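Local coordinates for aminotransferase, class III (PDB 3I4J), which probably transfers amino groups with pyridoxal phosphate as cofactor, as a class III aminotransferase, at the interface of chains A and B. Numbering follows the deposited sequence. Chains: chain A/B, Aminotransferase, class III.

Contact 1: the interface of chains A and B. Residues chain A 60-61, 71-72; chain B 14-16.
A short parallel beta bridge between subunits of this class III aminotransferase pairs A:Ser71, in strand 70-71, with B:Ala15, in the N-terminal strand 14-19 of the partner. It runs directly into a helix start: the backbone N of A:Asp72, first residue of helix 72-84, donates a hydrogen bond to B:Ala15 O at 3.0 Å. The donor lies nearly in line with the C=O bond (168°), though the N-H is itself tilted, 144° at the hydrogen, and the positive end of the helix dipole would probably strengthen its pull on the carbonyl. Around the same oxygen the contact is close, for A:Ser71 CA lies 3.3 Å from B:Ala15 O.

The carboxylate of A:Asp72 works through water. Its CG sits between the backbone N and the carbonyl carbon (chi1 58°), which swings the group back over the partner strand towards B:Val16. OD1 of A:Asp72 reaches water 1 at 2.8 Å and its OD2 reaches water 2 at 2.6 Å. Both waters also meet the carbonyl oxygen of B:Val16, so that two oxygens of one carboxylate are tied by parallel bridges to one backbone acceptor, an arrangement likely to limit rotation of the carboxylate about CB-CG. The methylenes CG and CD of A:Arg60, the last residue of helix 48-60, cap the end of this carbonyl, CG standing 3.5 Å from B:Val16 O. Beyond a bend at chi3 its guanidinium presents an edge to water 1, but the link from NH1 is long and weak.

Apolar contacts close the flanks. The side chains of A:Asp72 and B:Val16 meet at about a right angle, the methyl CG1 of B:Val16 touching the carboxylate carbon CG of A:Asp72 at 3.9 Å. On the same side of the strand CG1 of B:Val14 lies against the backbone where A:Ser71 joins A:Asp72, 3.4 Å from A:Asp72 N. On the opposite side the methyl CD2 of A:Leu61 meets the methyl CB of B:Ala15.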
# COMPACT_ATOMS: atom_id res chain seq x y z
N ARG A 60 -5.27 11.30 18.53
CA ARG A 60 -6.01 10.41 19.41
C ARG A 60 -5.54 8.95 19.38
O ARG A 60 -5.31 8.35 20.42
CB ARG A 60 -7.49 10.45 19.04
CG ARG A 60 -8.41 9.69 19.97
CD ARG A 60 -9.76 9.52 19.29
NE ARG A 60 -10.18 10.75 18.64
CZ ARG A 60 -10.79 10.81 17.46
NH1 ARG A 60 -11.05 9.69 16.79
NH2 ARG A 60 -11.11 11.98 16.93
N LEU A 61 -5.43 8.40 18.18
CA LEU A 61 -5.01 7.02 17.97
C LEU A 61 -4.58 6.89 16.50
O LEU A 61 -5.39 6.57 15.63
CB LEU A 61 -6.17 6.05 18.24
CG LEU A 61 -5.89 4.57 17.99
CD1 LEU A 61 -5.20 3.96 19.20
CD2 LEU A 61 -7.21 3.84 17.71
N SER A 71 -10.32 -0.69 15.78
CA SER A 71 -10.32 0.66 16.34
C SER A 71 -11.74 1.18 16.29
O SER A 71 -12.54 0.69 15.49
CB SER A 71 -9.40 1.60 15.55
OG SER A 71 -9.85 1.78 14.22
N ASP A 72 -12.06 2.16 17.12
CA ASP A 72 -13.42 2.69 17.10
C ASP A 72 -13.72 3.40 15.78
O ASP A 72 -14.83 3.30 15.26
CB ASP A 72 -13.68 3.60 18.32
CG ASP A 72 -12.73 4.78 18.42
OD1 ASP A 72 -11.74 4.85 17.67
OD2 ASP A 72 -12.98 5.64 19.29
N VAL B 14 -11.16 -3.33 20.85
CA VAL B 14 -11.31 -2.11 20.07
C VAL B 14 -10.52 -0.97 20.68
O VAL B 14 -10.86 -0.46 21.75
CB VAL B 14 -12.80 -1.70 19.97
CG1 VAL B 14 -12.93 -0.41 19.16
CG2 VAL B 14 -13.60 -2.82 19.33
N ALA B 15 -9.44 -0.57 20.00
CA ALA B 15 -8.61 0.52 20.48
C ALA B 15 -9.32 1.85 20.28
O ALA B 15 -10.00 2.05 19.27
CB ALA B 15 -7.27 0.52 19.74
N VAL B 16 -9.18 2.75 21.24
CA VAL B 16 -9.81 4.06 21.12
C VAL B 16 -8.80 5.18 21.29
O VAL B 16 -9.04 6.30 20.85
CB VAL B 16 -10.93 4.24 22.18
CG1 VAL B 16 -12.05 3.22 21.94
CG2 VAL B 16 -10.36 4.06 23.58
O HOH W 1 -9.74 6.71 18.02
O HOH W 2 -11.84 7.48 20.78

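Contact 2: the interface of chains A and B. Residues chain A 264, 268-270; chain B 96, 296, 299, 302.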
# COMPACT_ATOMS: atom_id res chain seq x y z
N ALA A 264 -10.86 7.47 -0.05
CA ALA A 264 -10.33 8.56 0.74
C ALA A 264 -10.07 9.75 -0.19
O ALA A 264 -9.52 10.77 0.21
CB ALA A 264 -9.04 8.14 1.45
N ALA A 268 -5.71 10.02 1.70
CA ALA A 268 -4.97 8.96 2.38
C ALA A 268 -4.99 7.69 1.53
O ALA A 268 -5.92 7.48 0.76
CB ALA A 268 -5.58 8.67 3.75
N PRO A 269 -3.94 6.85 1.63
CA PRO A 269 -3.93 5.61 0.84
C PRO A 269 -4.93 4.67 1.52
O PRO A 269 -4.63 4.07 2.55
CB PRO A 269 -2.48 5.11 0.98
CG PRO A 269 -1.70 6.36 1.34
CD PRO A 269 -2.65 7.05 2.29
N LEU A 270 -6.11 4.55 0.93
CA LEU A 270 -7.15 3.71 1.51
C LEU A 270 -7.92 2.98 0.42
O LEU A 270 -8.27 3.56 -0.60
CB LEU A 270 -8.12 4.57 2.33
CG LEU A 270 -9.28 3.83 3.01
CD1 LEU A 270 -8.74 2.95 4.11
CD2 LEU A 270 -10.27 4.85 3.59
N SER B 96 3.86 3.15 -0.83
CA SER B 96 2.98 3.08 0.33
C SER B 96 3.29 1.98 1.35
O SER B 96 2.91 2.10 2.51
CB SER B 96 1.53 2.94 -0.12
OG SER B 96 1.15 4.02 -0.96
N TYR B 296 -0.80 5.79 -5.01
CA TYR B 296 -0.42 6.63 -3.89
C TYR B 296 1.08 6.80 -3.66
O TYR B 296 1.49 7.30 -2.61
CB TYR B 296 -1.11 6.13 -2.61
CG TYR B 296 -2.54 6.63 -2.48
CD1 TYR B 296 -2.80 7.91 -2.00
CD2 TYR B 296 -3.62 5.83 -2.86
CE1 TYR B 296 -4.11 8.39 -1.90
CE2 TYR B 296 -4.93 6.31 -2.77
CZ TYR B 296 -5.17 7.59 -2.29
OH TYR B 296 -6.47 8.06 -2.16
N HIS B 299 2.49 10.18 -2.35
CA HIS B 299 1.34 10.87 -1.77
C HIS B 299 1.76 12.02 -0.85
O HIS B 299 2.40 11.80 0.17
CB HIS B 299 0.50 9.84 -1.00
CG HIS B 299 -0.70 10.42 -0.31
ND1 HIS B 299 -1.63 11.21 -0.95
CD2 HIS B 299 -1.13 10.29 0.97
CE1 HIS B 299 -2.58 11.55 -0.10
NE2 HIS B 299 -2.30 11.00 1.07
N SER B 302 0.97 11.80 3.01
CA SER B 302 1.76 10.74 3.64
C SER B 302 3.23 11.16 3.73
O SER B 302 3.90 10.86 4.71
CB SER B 302 1.62 9.44 2.85
OG SER B 302 0.29 8.96 2.95
O HOH W 3 -8.55 6.13 -1.33
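A:Pro269 lies on the ring of B:Tyr296 where the loop after the 3-10 helix 261-263 meets the partner's loop ahead of helix 300-315. Packing is tight here: CA of A:Pro269 stands over the centre of the tyrosine face, 3.6 Å from the ring centroid, in a CH-pi contact, while the pyrrolidine carbons CB and CG spread over the CG and CD1 side. B:His299 extends the platform; with its CG anti to the backbone N (chi1 178°), its CD2 touches CD of A:Pro269 at 3.8 Å, and its own face takes the rim of the tyrosine ring at CD1. B:Ser302 OG lies in the imidazole plane at its edge and also meets the proline, 3.6 Å from CD of A:Pro269.

The phenol end is looser and watery. A:Ala268 O comes to 3.0 Å from B:Tyr296 OH, but it stands almost straight above the ring plane, so a hydrogen bond would need the hydroxyl hydrogen turned out of plane and is probably weak. Water 3, also 3.0 Å from B:Tyr296 OH, is better placed, and it further binds A:Ala264 N and A:Leu270 O. A phenylalanine in place of B:Tyr296 could keep the proline stacked, but would probably leave water 3 without its link to chain B. The A:Pro269 loop follows the cofactor-binding lysine of class III aminotransferases, and B:Tyr296 the threonine that reaches the neighbour's cofactor phosphate, so the contact probably helps to set both at the shared active site.

Contact 1 and contact 2 have their C-alpha centres about 20 Å apart on the same two-fold interface and share no residue or secondary-structure element. In contact 1 the partner contributes its N-terminal strand 14-19; in contact 2 it contributes a loop and the start of helix 300-315, so distant parts of one chain B reach the same neighbour. Each has a twin with the chains exchanged. Contact 1, bridging strand and helix ends, probably serves chiefly to hold the subunits together, whereas contact 2 probably couples that association to the cofactor site, consistent with the dimer typical of this family.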